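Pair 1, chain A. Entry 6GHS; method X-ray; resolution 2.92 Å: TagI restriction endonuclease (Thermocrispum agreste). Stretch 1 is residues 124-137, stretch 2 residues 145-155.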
# COMPACT_ATOMS: atom_id res chain seq x y z
N TYR A 124 19.80 18.05 -8.97
CA TYR A 124 18.56 17.29 -9.00
C TYR A 124 18.84 15.90 -8.40
O TYR A 124 19.57 15.12 -9.00
CB TYR A 124 18.03 17.18 -10.43
CG TYR A 124 16.94 16.13 -10.61
CD1 TYR A 124 15.82 16.11 -9.77
CD2 TYR A 124 17.03 15.17 -11.60
CE1 TYR A 124 14.83 15.15 -9.93
CE2 TYR A 124 16.05 14.21 -11.76
CZ TYR A 124 14.95 14.20 -10.92
OH TYR A 124 13.98 13.25 -11.10
N ASP A 125 18.23 15.59 -7.25
CA ASP A 125 18.48 14.31 -6.55
C ASP A 125 17.40 13.24 -6.75
O ASP A 125 17.22 12.37 -5.90
CB ASP A 125 18.68 14.57 -5.05
CG ASP A 125 19.94 15.35 -4.77
OD1 ASP A 125 20.47 15.99 -5.70
OD2 ASP A 125 20.41 15.33 -3.61
N GLY A 126 16.72 13.25 -7.89
CA GLY A 126 15.72 12.22 -8.21
C GLY A 126 14.37 12.29 -7.51
O GLY A 126 14.06 13.25 -6.80
N LEU A 127 13.57 11.25 -7.69
CA LEU A 127 12.19 11.22 -7.23
C LEU A 127 12.04 10.70 -5.79
O LEU A 127 12.69 9.73 -5.39
CB LEU A 127 11.35 10.34 -8.16
CG LEU A 127 11.45 10.57 -9.67
CD1 LEU A 127 10.77 9.42 -10.41
CD2 LEU A 127 10.84 11.90 -10.08
N TYR A 128 11.18 11.37 -5.03
CA TYR A 128 10.75 10.93 -3.71
C TYR A 128 9.23 10.77 -3.68
O TYR A 128 8.51 11.34 -4.51
CB TYR A 128 11.16 11.95 -2.65
CG TYR A 128 12.63 11.99 -2.34
CD1 TYR A 128 13.58 12.25 -3.33
CD2 TYR A 128 13.09 11.79 -1.04
CE1 TYR A 128 14.93 12.30 -3.04
CE2 TYR A 128 14.44 11.84 -0.73
CZ TYR A 128 15.36 12.09 -1.74
OH TYR A 128 16.71 12.13 -1.44
N LYS A 129 8.77 10.00 -2.70
CA LYS A 129 7.36 9.68 -2.51
C LYS A 129 6.95 10.45 -1.27
O LYS A 129 7.72 10.52 -0.32
CB LYS A 129 7.23 8.18 -2.27
CG LYS A 129 5.84 7.62 -2.01
CD LYS A 129 5.96 6.16 -1.54
CE LYS A 129 4.63 5.47 -1.26
NZ LYS A 129 3.86 5.21 -2.51
N VAL A 130 5.77 11.06 -1.29
CA VAL A 130 5.24 11.74 -0.10
C VAL A 130 4.44 10.69 0.65
O VAL A 130 3.57 10.02 0.07
CB VAL A 130 4.34 12.94 -0.46
CG1 VAL A 130 3.96 13.71 0.80
CG2 VAL A 130 5.05 13.85 -1.46
N VAL A 131 4.72 10.53 1.94
CA VAL A 131 4.15 9.44 2.73
C VAL A 131 3.11 9.91 3.74
O VAL A 131 2.07 9.27 3.89
CB VAL A 131 5.27 8.63 3.41
CG1 VAL A 131 4.70 7.64 4.42
CG2 VAL A 131 6.09 7.90 2.35
N ALA A 132 3.39 11.00 4.45
CA ALA A 132 2.44 11.54 5.42
C ALA A 132 2.57 13.04 5.51
O ALA A 132 3.55 13.60 5.04
CB ALA A 132 2.69 10.92 6.78
N HIS A 133 1.57 13.67 6.13
CA HIS A 133 1.63 15.10 6.42
C HIS A 133 0.96 15.43 7.75
O HIS A 133 0.10 14.71 8.22
CB HIS A 133 0.96 15.88 5.31
CG HIS A 133 -0.51 15.68 5.24
ND1 HIS A 133 -1.10 14.79 4.37
CD2 HIS A 133 -1.53 16.23 5.95
CE1 HIS A 133 -2.41 14.81 4.53
NE2 HIS A 133 -2.70 15.68 5.48
N TRP A 134 1.37 16.55 8.33
CA TRP A 134 0.82 16.98 9.61
C TRP A 134 1.06 18.46 9.80
O TRP A 134 1.69 19.10 8.97
CB TRP A 134 1.49 16.21 10.75
CG TRP A 134 2.96 16.40 10.74
CD1 TRP A 134 3.68 17.37 11.37
CD2 TRP A 134 3.91 15.61 10.02
NE1 TRP A 134 5.02 17.23 11.10
CE2 TRP A 134 5.18 16.15 10.28
CE3 TRP A 134 3.80 14.48 9.19
CZ2 TRP A 134 6.34 15.61 9.73
CZ3 TRP A 134 4.95 13.95 8.65
CH2 TRP A 134 6.21 14.51 8.92
N PHE A 135 0.54 18.98 10.91
CA PHE A 135 0.85 20.33 11.37
C PHE A 135 1.62 20.26 12.66
O PHE A 135 1.38 19.37 13.49
CB PHE A 135 -0.42 21.14 11.53
CG PHE A 135 -1.02 21.52 10.22
CD1 PHE A 135 -1.74 20.58 9.49
CD2 PHE A 135 -0.84 22.78 9.70
CE1 PHE A 135 -2.29 20.91 8.26
CE2 PHE A 135 -1.39 23.12 8.47
CZ PHE A 135 -2.11 22.18 7.75
N ALA A 136 2.57 21.18 12.81
CA ALA A 136 3.35 21.32 14.04
C ALA A 136 3.54 22.80 14.33
O ALA A 136 3.09 23.64 13.56
CB ALA A 136 4.70 20.61 13.90
N ASN A 137 4.19 23.10 15.45
CA ASN A 137 4.50 24.47 15.81
C ASN A 137 5.84 24.85 15.22
O ASN A 137 6.79 24.08 15.27
CB ASN A 137 4.54 24.61 17.32
CG ASN A 137 3.22 24.24 17.96
OD1 ASN A 137 2.15 24.55 17.44
ND2 ASN A 137 3.30 23.57 19.09
N ARG A 145 1.37 27.66 13.56
CA ARG A 145 1.39 26.32 13.03
C ARG A 145 1.97 26.34 11.63
O ARG A 145 1.70 27.25 10.85
CB ARG A 145 -0.04 25.76 12.95
CG ARG A 145 -0.86 25.81 14.24
CD ARG A 145 -0.39 24.78 15.25
NE ARG A 145 -0.96 23.45 15.00
CZ ARG A 145 -0.47 22.31 15.49
NH1 ARG A 145 0.61 22.27 16.27
NH2 ARG A 145 -1.09 21.17 15.17
N VAL A 146 2.76 25.32 11.32
CA VAL A 146 3.20 25.06 9.95
C VAL A 146 2.80 23.66 9.52
O VAL A 146 2.63 22.77 10.35
CB VAL A 146 4.72 25.22 9.77
CG1 VAL A 146 5.10 26.69 9.86
CG2 VAL A 146 5.51 24.38 10.78
N CYS A 147 2.68 23.50 8.21
CA CYS A 147 2.39 22.24 7.58
C CYS A 147 3.69 21.49 7.30
O CYS A 147 4.66 22.11 6.91
CB CYS A 147 1.67 22.53 6.27
SG CYS A 147 0.90 21.07 5.59
N GLN A 148 3.72 20.18 7.47
CA GLN A 148 4.93 19.40 7.21
C GLN A 148 4.67 18.09 6.50
O GLN A 148 3.60 17.51 6.62
CB GLN A 148 5.69 19.13 8.51
CG GLN A 148 6.68 20.22 8.87
CD GLN A 148 7.46 19.91 10.13
OE1 GLN A 148 6.92 19.37 11.10
NE2 GLN A 148 8.74 20.27 10.13
N PHE A 149 5.66 17.63 5.75
CA PHE A 149 5.54 16.44 4.92
C PHE A 149 6.71 15.52 5.20
O PHE A 149 7.80 15.97 5.53
CB PHE A 149 5.49 16.84 3.44
CG PHE A 149 4.39 17.82 3.12
CD1 PHE A 149 4.59 19.18 3.28
CD2 PHE A 149 3.14 17.37 2.68
CE1 PHE A 149 3.57 20.07 3.01
CE2 PHE A 149 2.11 18.26 2.41
CZ PHE A 149 2.33 19.61 2.57
N GLN A 150 6.46 14.22 5.07
CA GLN A 150 7.51 13.22 5.09
C GLN A 150 7.73 12.66 3.68
O GLN A 150 6.80 12.14 3.06
CB GLN A 150 7.12 12.10 6.04
CG GLN A 150 8.27 11.17 6.39
CD GLN A 150 7.83 10.00 7.23
OE1 GLN A 150 6.69 9.54 7.13
NE2 GLN A 150 8.73 9.50 8.07
N LEU A 151 8.96 12.80 3.17
CA LEU A 151 9.32 12.30 1.83
C LEU A 151 10.38 11.21 1.92
O LEU A 151 11.33 11.33 2.68
CB LEU A 151 9.79 13.44 0.92
CG LEU A 151 8.68 14.43 0.52
CD1 LEU A 151 8.52 15.51 1.57
CD2 LEU A 151 8.96 15.07 -0.83
N VAL A 152 10.19 10.15 1.13
CA VAL A 152 11.05 8.95 1.14
C VAL A 152 11.52 8.70 -0.29
O VAL A 152 10.72 8.75 -1.22
CB VAL A 152 10.28 7.69 1.60
CG1 VAL A 152 11.15 6.44 1.46
CG2 VAL A 152 9.80 7.85 3.04
N LYS A 153 12.80 8.38 -0.45
CA LYS A 153 13.32 8.18 -1.79
C LYS A 153 12.76 6.93 -2.44
O LYS A 153 12.77 5.85 -1.86
CB LYS A 153 14.84 8.12 -1.82
CG LYS A 153 15.35 8.02 -3.25
CD LYS A 153 16.73 8.61 -3.39
CE LYS A 153 17.13 8.66 -4.84
NZ LYS A 153 18.48 9.27 -4.90
N ILE A 154 12.26 7.11 -3.65
CA ILE A 154 11.86 6.03 -4.50
C ILE A 154 13.12 5.46 -5.12
O ILE A 154 13.82 6.17 -5.85
CB ILE A 154 10.91 6.54 -5.58
CG1 ILE A 154 9.58 6.93 -4.94
CG2 ILE A 154 10.69 5.50 -6.68
CD1 ILE A 154 8.79 7.92 -5.76
N TYR A 155 13.42 4.20 -4.81
CA TYR A 155 14.55 3.49 -5.42
C TYR A 155 14.12 2.59 -6.58
O TYR A 155 14.78 2.57 -7.61
CB TYR A 155 15.34 2.70 -4.37
CG TYR A 155 16.39 3.55 -3.70
CD1 TYR A 155 17.38 4.19 -4.46
CD2 TYR A 155 16.39 3.76 -2.31
CE1 TYR A 155 18.34 4.99 -3.87
CE2 TYR A 155 17.35 4.56 -1.70
CZ TYR A 155 18.33 5.18 -2.48
OH TYR A 155 19.30 5.98 -1.92
O HOH W 1 14.89 8.18 -7.19

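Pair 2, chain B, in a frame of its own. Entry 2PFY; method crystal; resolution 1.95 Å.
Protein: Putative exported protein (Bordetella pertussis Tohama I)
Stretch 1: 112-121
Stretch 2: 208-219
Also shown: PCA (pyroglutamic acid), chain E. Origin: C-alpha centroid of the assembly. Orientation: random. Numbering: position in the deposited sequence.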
# COMPACT_ATOMS: atom_id res chain seq x y z
N ILE B 112 -7.56 16.35 7.45
CA ILE B 112 -6.96 15.05 7.82
C ILE B 112 -5.53 15.17 8.35
O ILE B 112 -4.74 15.90 7.78
CB ILE B 112 -6.95 14.09 6.60
CG1 ILE B 112 -8.38 13.80 6.15
CG2 ILE B 112 -6.16 12.79 6.93
CD1 ILE B 112 -8.45 13.19 4.75
N VAL B 113 -5.19 14.41 9.40
CA VAL B 113 -3.84 14.37 9.96
C VAL B 113 -3.16 13.05 9.56
O VAL B 113 -3.71 11.98 9.80
CB VAL B 113 -3.88 14.46 11.53
CG1 VAL B 113 -2.50 14.32 12.13
CG2 VAL B 113 -4.54 15.76 11.98
N LEU B 114 -1.98 13.16 8.96
CA LEU B 114 -1.13 12.02 8.66
C LEU B 114 -0.44 11.62 9.95
O LEU B 114 0.34 12.38 10.50
CB LEU B 114 -0.14 12.38 7.54
CG LEU B 114 1.07 11.53 7.05
CD1 LEU B 114 1.04 10.04 7.39
CD2 LEU B 114 1.28 11.76 5.55
N VAL B 115 -0.78 10.44 10.47
CA VAL B 115 -0.21 9.97 11.72
C VAL B 115 1.09 9.20 11.44
O VAL B 115 2.17 9.57 11.95
CB VAL B 115 -1.23 9.13 12.51
CG1 VAL B 115 -0.59 8.55 13.78
CG2 VAL B 115 -2.51 9.96 12.83
N TYR B 116 1.03 8.12 10.65
CA TYR B 116 2.27 7.42 10.29
C TYR B 116 2.09 6.63 8.99
O TYR B 116 0.96 6.42 8.57
CB TYR B 116 2.77 6.53 11.45
CG TYR B 116 2.03 5.20 11.61
CD1 TYR B 116 2.38 4.06 10.83
CD2 TYR B 116 0.98 5.07 12.53
CE1 TYR B 116 1.66 2.83 10.97
CE2 TYR B 116 0.28 3.84 12.71
CZ TYR B 116 0.64 2.74 11.91
OH TYR B 116 -0.03 1.56 12.06
N GLY B 117 3.22 6.23 8.38
CA GLY B 117 3.28 5.37 7.21
C GLY B 117 4.01 4.06 7.48
O GLY B 117 4.78 3.95 8.44
N SER B 118 3.76 3.05 6.65
CA SER B 118 4.58 1.84 6.65
C SER B 118 4.47 1.25 5.28
O SER B 118 3.46 1.43 4.60
CB SER B 118 4.11 0.82 7.70
OG SER B 118 4.41 1.27 9.00
N PRO B 119 5.55 0.58 4.83
CA PRO B 119 5.54 0.04 3.47
C PRO B 119 5.01 -1.40 3.41
O PRO B 119 5.16 -2.18 4.35
CB PRO B 119 7.04 0.08 3.09
CG PRO B 119 7.74 -0.27 4.41
CD PRO B 119 6.88 0.41 5.48
N TRP B 120 4.35 -1.72 2.32
CA TRP B 120 4.20 -3.10 1.86
C TRP B 120 5.59 -3.59 1.37
O TRP B 120 6.50 -2.78 1.16
CB TRP B 120 3.22 -3.13 0.68
CG TRP B 120 1.81 -2.96 1.09
CD1 TRP B 120 1.08 -1.79 1.15
CD2 TRP B 120 0.93 -4.01 1.48
NE1 TRP B 120 -0.21 -2.06 1.55
CE2 TRP B 120 -0.33 -3.42 1.75
CE3 TRP B 120 1.09 -5.40 1.63
CZ2 TRP B 120 -1.43 -4.18 2.15
CZ3 TRP B 120 -0.01 -6.16 2.04
CH2 TRP B 120 -1.26 -5.54 2.29
N PRO B 121 5.75 -4.91 1.21
CA PRO B 121 6.93 -5.41 0.53
C PRO B 121 6.85 -5.10 -0.98
O PRO B 121 5.81 -4.64 -1.47
CB PRO B 121 6.93 -6.93 0.82
CG PRO B 121 5.90 -7.11 1.98
CD PRO B 121 4.89 -6.01 1.69
N GLN B 208 3.17 2.40 -0.28
CA GLN B 208 3.06 2.70 1.14
C GLN B 208 1.62 2.58 1.59
O GLN B 208 0.69 2.73 0.82
CB GLN B 208 3.51 4.12 1.43
CG GLN B 208 4.93 4.44 0.98
CD GLN B 208 5.99 3.57 1.63
OE1 GLN B 208 5.91 3.23 2.79
NE2 GLN B 208 7.00 3.23 0.87
N SER B 209 1.47 2.32 2.88
CA SER B 209 0.18 2.38 3.53
C SER B 209 0.28 3.48 4.59
O SER B 209 1.35 3.70 5.16
CB SER B 209 -0.06 0.99 4.11
OG SER B 209 -0.56 1.05 5.41
N PHE B 210 -0.78 4.22 4.86
CA PHE B 210 -0.71 5.16 5.99
C PHE B 210 -1.91 5.18 6.91
O PHE B 210 -2.98 4.64 6.57
CB PHE B 210 -0.23 6.62 5.60
CG PHE B 210 -1.14 7.38 4.64
CD1 PHE B 210 -0.68 8.59 4.09
CD2 PHE B 210 -2.40 6.90 4.23
CE1 PHE B 210 -1.46 9.34 3.16
CE2 PHE B 210 -3.19 7.63 3.32
CZ PHE B 210 -2.71 8.87 2.76
N VAL B 211 -1.72 5.79 8.07
CA VAL B 211 -2.73 5.90 9.09
C VAL B 211 -3.04 7.38 9.20
O VAL B 211 -2.15 8.20 9.42
CB VAL B 211 -2.28 5.29 10.42
CG1 VAL B 211 -3.25 5.69 11.60
CG2 VAL B 211 -2.21 3.76 10.29
N ILE B 212 -4.30 7.72 8.97
CA ILE B 212 -4.70 9.12 8.83
C ILE B 212 -5.85 9.36 9.83
O ILE B 212 -6.70 8.49 10.00
CB ILE B 212 -5.13 9.48 7.35
CG1 ILE B 212 -6.16 8.47 6.80
CG2 ILE B 212 -3.90 9.55 6.39
CD1 ILE B 212 -6.85 8.87 5.48
N ALA B 213 -5.88 10.53 10.47
CA ALA B 213 -6.90 10.83 11.47
C ALA B 213 -7.78 12.03 11.10
O ALA B 213 -7.36 12.91 10.35
CB ALA B 213 -6.27 11.01 12.89
N ASN B 214 -9.02 12.02 11.58
CA ASN B 214 -9.93 13.18 11.42
C ASN B 214 -9.32 14.33 12.22
O ASN B 214 -9.11 14.19 13.42
CB ASN B 214 -11.32 12.83 11.93
CG ASN B 214 -12.31 14.00 11.80
OD1 ASN B 214 -12.39 14.88 12.67
ND2 ASN B 214 -13.07 13.99 10.71
N LYS B 215 -9.01 15.45 11.55
CA LYS B 215 -8.31 16.59 12.20
C LYS B 215 -9.10 17.18 13.38
O LYS B 215 -8.53 17.36 14.43
CB LYS B 215 -7.94 17.67 11.18
CG LYS B 215 -7.00 18.74 11.73
CD LYS B 215 -6.73 19.76 10.63
CE LYS B 215 -5.91 20.91 11.10
NZ LYS B 215 -5.67 21.80 9.92
N ARG B 216 -10.40 17.39 13.20
CA ARG B 216 -11.26 17.88 14.29
C ARG B 216 -11.28 16.96 15.52
O ARG B 216 -11.12 17.42 16.65
CB ARG B 216 -12.69 18.16 13.78
CG ARG B 216 -13.69 18.53 14.88
CD ARG B 216 -14.77 19.54 14.44
NE ARG B 216 -14.49 20.16 13.13
CZ ARG B 216 -14.22 21.45 12.93
NH1 ARG B 216 -14.20 22.32 13.95
NH2 ARG B 216 -13.98 21.87 11.69
N ALA B 217 -11.42 15.66 15.29
CA ALA B 217 -11.36 14.70 16.36
C ALA B 217 -9.99 14.76 17.03
O ALA B 217 -9.90 14.77 18.28
CB ALA B 217 -11.63 13.28 15.82
N PHE B 218 -8.92 14.77 16.22
CA PHE B 218 -7.54 14.82 16.75
C PHE B 218 -7.35 16.10 17.59
O PHE B 218 -6.84 16.04 18.72
CB PHE B 218 -6.52 14.80 15.60
CG PHE B 218 -5.06 14.79 16.03
CD1 PHE B 218 -4.44 13.59 16.42
CD2 PHE B 218 -4.31 15.95 16.01
CE1 PHE B 218 -3.09 13.58 16.81
CE2 PHE B 218 -2.97 15.96 16.41
CZ PHE B 218 -2.35 14.78 16.81
N GLN B 219 -7.76 17.24 17.04
CA GLN B 219 -7.56 18.55 17.70
C GLN B 219 -8.34 18.65 19.01
O GLN B 219 -7.99 19.45 19.91
CB GLN B 219 -7.92 19.71 16.76
CG GLN B 219 -6.90 19.98 15.64
CD GLN B 219 -7.28 21.16 14.71
OE1 GLN B 219 -8.47 21.39 14.37
NE2 GLN B 219 -6.26 21.90 14.27
N PCA E . -1.03 -5.70 -1.10
CA PCA E . -2.11 -4.72 -1.35
CB PCA E . -1.53 -3.47 -1.95
CG PCA E . -0.07 -3.73 -2.14
CD PCA E . 0.17 -5.10 -1.58
OE PCA E . 1.27 -5.62 -1.48
C PCA E . -3.15 -5.31 -2.28
O PCA E . -4.27 -4.81 -2.46
OXT PCA E . -2.87 -6.34 -2.88

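Both pairs are two antiparallel strands with a bulge in the first strand. Fourteen central residues superpose with an RMSD of 0.4 Å. The strand axes approach to 4.3 Å in pair 1 and 4.5 Å in pair 2.

The bulge residues, Val131(A) and Val115(B), match. Both have helical phi/psi angles, and both have chi1 in the t well. In pair 1, Val131(A) N donates to Gln150(A) O at 2.9 Å. In pair 2, Val115(B) N donates to Val211(B) O at 2.8 Å, and Tyr116(B) N adds a weak bond to the same Val211(B) O at 3.4 Å. Both valines point toward the opposite strand. Val131(A) CG2 meets Val152(A) CG2 at 3.8 Å. Val115(B) CG2 meets the smaller matched residue through Ala213(B) CB at 3.9 Å.

Before the bulge, Lys129(A) matches Val113(B). The backbone bonds are alike: Lys129(A) N to Val152(A) O is 2.7 Å, and Val113(B) N to Ala213(B) O is 2.8 Å. Lys129(A) lays its CB 3.8 Å from Ile154(A) CG1, and its end leads away. Val113(B) CG2 lies 3.9 Å from Lys215(B) CG, the match of Ile154(A). Val113(B) CG2 also lies 4.0 Å from Phe218(B) CD2. Phe218(B) belongs to the helix that follows the second strand of pair 2.

After the bulge, Ala132(A) matches Tyr116(B), and Gln150(A) matches Val211(B). The tyrosine ring covers its partner, with Val211(B) CB 4.1 Å from the Tyr116(B) ring centroid and over the face. The alanine has no ring to offer. In pair 1, Gln150(A) CB meets the edge of the Trp134(A) ring instead, 3.9 Å from Trp134(A) CZ3; over the ring face lie Gln148(A) O and Phe149(A) N. Trp134(A) NE1 also donates to Gln148(A) OE1 at 2.9 Å. The matched Ser118(B) and Ser209(B) pair through backbone bonds, and Ser118(B) OG turns back to Gly117(B) O at 2.8 Å.

The other face carries Val130(A) and Leu151(A), matched by Leu114(B) and Ile212(B). Val130(A) CG2 is 4.1 Å from Leu151(A) CD2, and its CG1 is 4.2 Å from Phe149(A) CD2. Leu114(B) CD1 reaches the matched Phe210(B) CD1 at 4.0 Å. The two phenylalanines differ in chi1, m for Phe149(A) and p for Phe210(B). His133(A) CB packs 3.7 Å from Phe149(A) CD2. The matched Gly117(B) has no side chain, and its CA lies 4.1 Å from Phe210(B) CB.

At the next step, Phe135(A) matches Pro119(B). Cys147(A) SG sits over the phenylalanine ring, 4.3 Å from the Phe135(A) centroid. In pair 2, Gln208(B) OE1 approaches Pro119(B) CB at 3.4 Å.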